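Local structure of flavodoxin (Aquifex aeolicus, 2ARK) at residues 17-21 against 139-145. The protein binds FMN and probably serves as a low-potential electron donor to a number of redox enzymes. Residues are numbered along the deposited sequence; the frame is centred on the assembly and turned at random.
Sequences NTKKM and AVVAGEP. With PO4 (phosphate ion), chain G.
N17, in the first turn of helix 17-30, lays its amide face to face on the peptide joining G143 to E144, the planes about 5° apart, with no hydrogen bond between the segments. N17 ND2 lies 3.5 Å from G143 C, and N17 OD1 meets E144 CB at 3.2 Å; the N17 and E144 side chains cross at about a right angle. The G143 carbonyl oxygen touches N17 CB and takes a hydrogen bond from S96 OG. T18 turns from the loop and gives its backbone N-H, at 2.9 Å, to O4 of a phosphate ion also bound by T15 N. K20 rests CB on CD of P145 at 3.9 Å, but K20 NZ stays 6.8 Å from E144 OE2, too far for a salt bridge. M21, a selenomethionine, passes CG over CG of P145 at 3.6 Å; the bend at chi3 (80°) brings M21 CE against the strand, 3.3 Å from A139 O and 3.8 Å from V141 CG2. The first helix of a flavodoxin-like fold thus packs on the last parallel strand and its following loop; the ion, probably from the crystallisation liquor, sits at the helix N-terminus, consistent with where flavodoxins bind the FMN phosphate.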
loop_
_atom_site.group_PDB
_atom_site.type_symbol
_atom_site.label_atom_id
_atom_site.label_comp_id
_atom_site.label_asym_id
_atom_site.label_seq_id
_atom_site.Cartn_x
_atom_site.Cartn_y
_atom_site.Cartn_z
ATOM N N ASN A 17 11.379 -21.626 -3.236
ATOM C CA ASN A 17 10.411 -21.268 -4.261
ATOM C C ASN A 17 10.807 -19.989 -4.936
ATOM O O ASN A 17 10.836 -19.942 -6.171
ATOM C CB ASN A 17 9.016 -21.172 -3.676
ATOM C CG ASN A 17 8.497 -22.514 -3.203
ATOM O OD1 ASN A 17 8.835 -23.566 -3.760
ATOM N ND2 ASN A 17 7.678 -22.491 -2.160
ATOM N N THR A 18 11.141 -18.962 -4.139
ATOM C CA THR A 18 11.603 -17.688 -4.671
ATOM C C THR A 18 12.940 -17.821 -5.435
ATOM O O THR A 18 13.142 -17.076 -6.413
ATOM C CB THR A 18 11.630 -16.557 -3.594
ATOM O OG1 THR A 18 10.371 -16.564 -2.907
ATOM C CG2 THR A 18 11.825 -15.148 -4.227
ATOM N N LYS A 19 13.803 -18.782 -5.038
ATOM C CA LYS A 19 15.012 -19.119 -5.805
ATOM C C LYS A 19 14.645 -19.642 -7.195
ATOM O O LYS A 19 15.225 -19.218 -8.177
ATOM C CB LYS A 19 15.953 -20.119 -5.076
ATOM C CG LYS A 19 17.440 -20.136 -5.654
ATOM C CD LYS A 19 18.165 -21.467 -5.566
ATOM C CE LYS A 19 19.648 -21.381 -5.979
ATOM N NZ LYS A 19 20.588 -22.368 -5.210
ATOM N N LYS A 20 13.687 -20.551 -7.289
ATOM C CA LYS A 20 13.211 -21.029 -8.587
ATOM C C LYS A 20 12.628 -19.878 -9.445
ATOM O O LYS A 20 12.950 -19.771 -10.632
ATOM C CB LYS A 20 12.225 -22.196 -8.419
ATOM C CG LYS A 20 12.915 -23.571 -8.227
ATOM C CD LYS A 20 13.600 -23.689 -6.841
ATOM C CE LYS A 20 14.972 -24.482 -6.819
ATOM N NZ LYS A 20 15.790 -24.217 -5.549
HETATM N N MSE A 21 11.826 -18.992 -8.840
HETATM C CA MSE A 21 11.406 -17.759 -9.528
HETATM C C MSE A 21 12.577 -16.923 -10.001
HETATM O O MSE A 21 12.555 -16.431 -11.106
HETATM C CB MSE A 21 10.545 -16.873 -8.642
HETATM C CG MSE A 21 9.287 -17.516 -8.138
HETATM SE SE MSE A 21 8.219 -16.249 -7.100
HETATM C CE MSE A 21 7.353 -15.231 -8.614
ATOM N N ALA A 139 6.202 -10.324 -10.588
ATOM C CA ALA A 139 5.866 -11.736 -10.748
ATOM C C ALA A 139 5.467 -12.341 -9.387
ATOM O O ALA A 139 6.166 -12.182 -8.413
ATOM C CB ALA A 139 7.026 -12.503 -11.419
ATOM N N VAL A 140 4.311 -12.994 -9.320
ATOM C CA VAL A 140 3.819 -13.606 -8.074
ATOM C C VAL A 140 3.346 -15.056 -8.369
ATOM O O VAL A 140 2.819 -15.340 -9.458
ATOM C CB VAL A 140 2.665 -12.746 -7.402
ATOM C CG1 VAL A 140 3.179 -11.347 -6.957
ATOM C CG2 VAL A 140 1.431 -12.592 -8.356
ATOM N N VAL A 141 3.554 -15.956 -7.406
ATOM C CA VAL A 141 3.172 -17.356 -7.511
ATOM C C VAL A 141 2.802 -17.840 -6.111
ATOM O O VAL A 141 3.292 -17.299 -5.113
ATOM C CB VAL A 141 4.352 -18.250 -8.096
ATOM C CG1 VAL A 141 3.944 -19.702 -8.123
ATOM C CG2 VAL A 141 4.754 -17.812 -9.541
ATOM N N ALA A 142 1.924 -18.830 -6.003
ATOM C CA ALA A 142 1.788 -19.512 -4.735
ATOM C C ALA A 142 2.634 -20.794 -4.777
ATOM O O ALA A 142 2.481 -21.629 -5.688
ATOM C CB ALA A 142 0.344 -19.797 -4.416
ATOM N N GLY A 143 3.549 -20.935 -3.823
ATOM C CA GLY A 143 4.505 -22.046 -3.831
ATOM C C GLY A 143 5.551 -21.951 -4.937
ATOM O O GLY A 143 5.994 -20.860 -5.305
ATOM N N GLU A 144 5.941 -23.105 -5.480
ATOM C CA GLU A 144 6.928 -23.157 -6.555
ATOM C C GLU A 144 6.306 -22.830 -7.949
ATOM O O GLU A 144 5.189 -23.253 -8.245
ATOM C CB GLU A 144 7.627 -24.526 -6.549
ATOM C CG GLU A 144 8.572 -24.765 -7.724
ATOM C CD GLU A 144 9.097 -26.197 -7.818
ATOM O OE1 GLU A 144 8.537 -27.126 -7.175
ATOM O OE2 GLU A 144 10.095 -26.392 -8.546
ATOM N N PRO A 145 7.045 -22.092 -8.809
ATOM C CA PRO A 145 6.521 -21.873 -10.172
ATOM C C PRO A 145 6.526 -23.186 -10.941
ATOM O O PRO A 145 7.589 -23.642 -11.371
ATOM C CB PRO A 145 7.519 -20.882 -10.809
ATOM C CG PRO A 145 8.635 -20.675 -9.798
ATOM C CD PRO A 145 8.364 -21.454 -8.572
HETATM P P PO4 G . 10.557 -19.238 -0.694
HETATM O O1 PO4 G . 9.073 -18.963 -0.732
HETATM O O2 PO4 G . 10.993 -19.336 0.712
HETATM O O3 PO4 G . 10.885 -20.563 -1.278
HETATM O O4 PO4 G . 11.334 -18.157 -1.328
#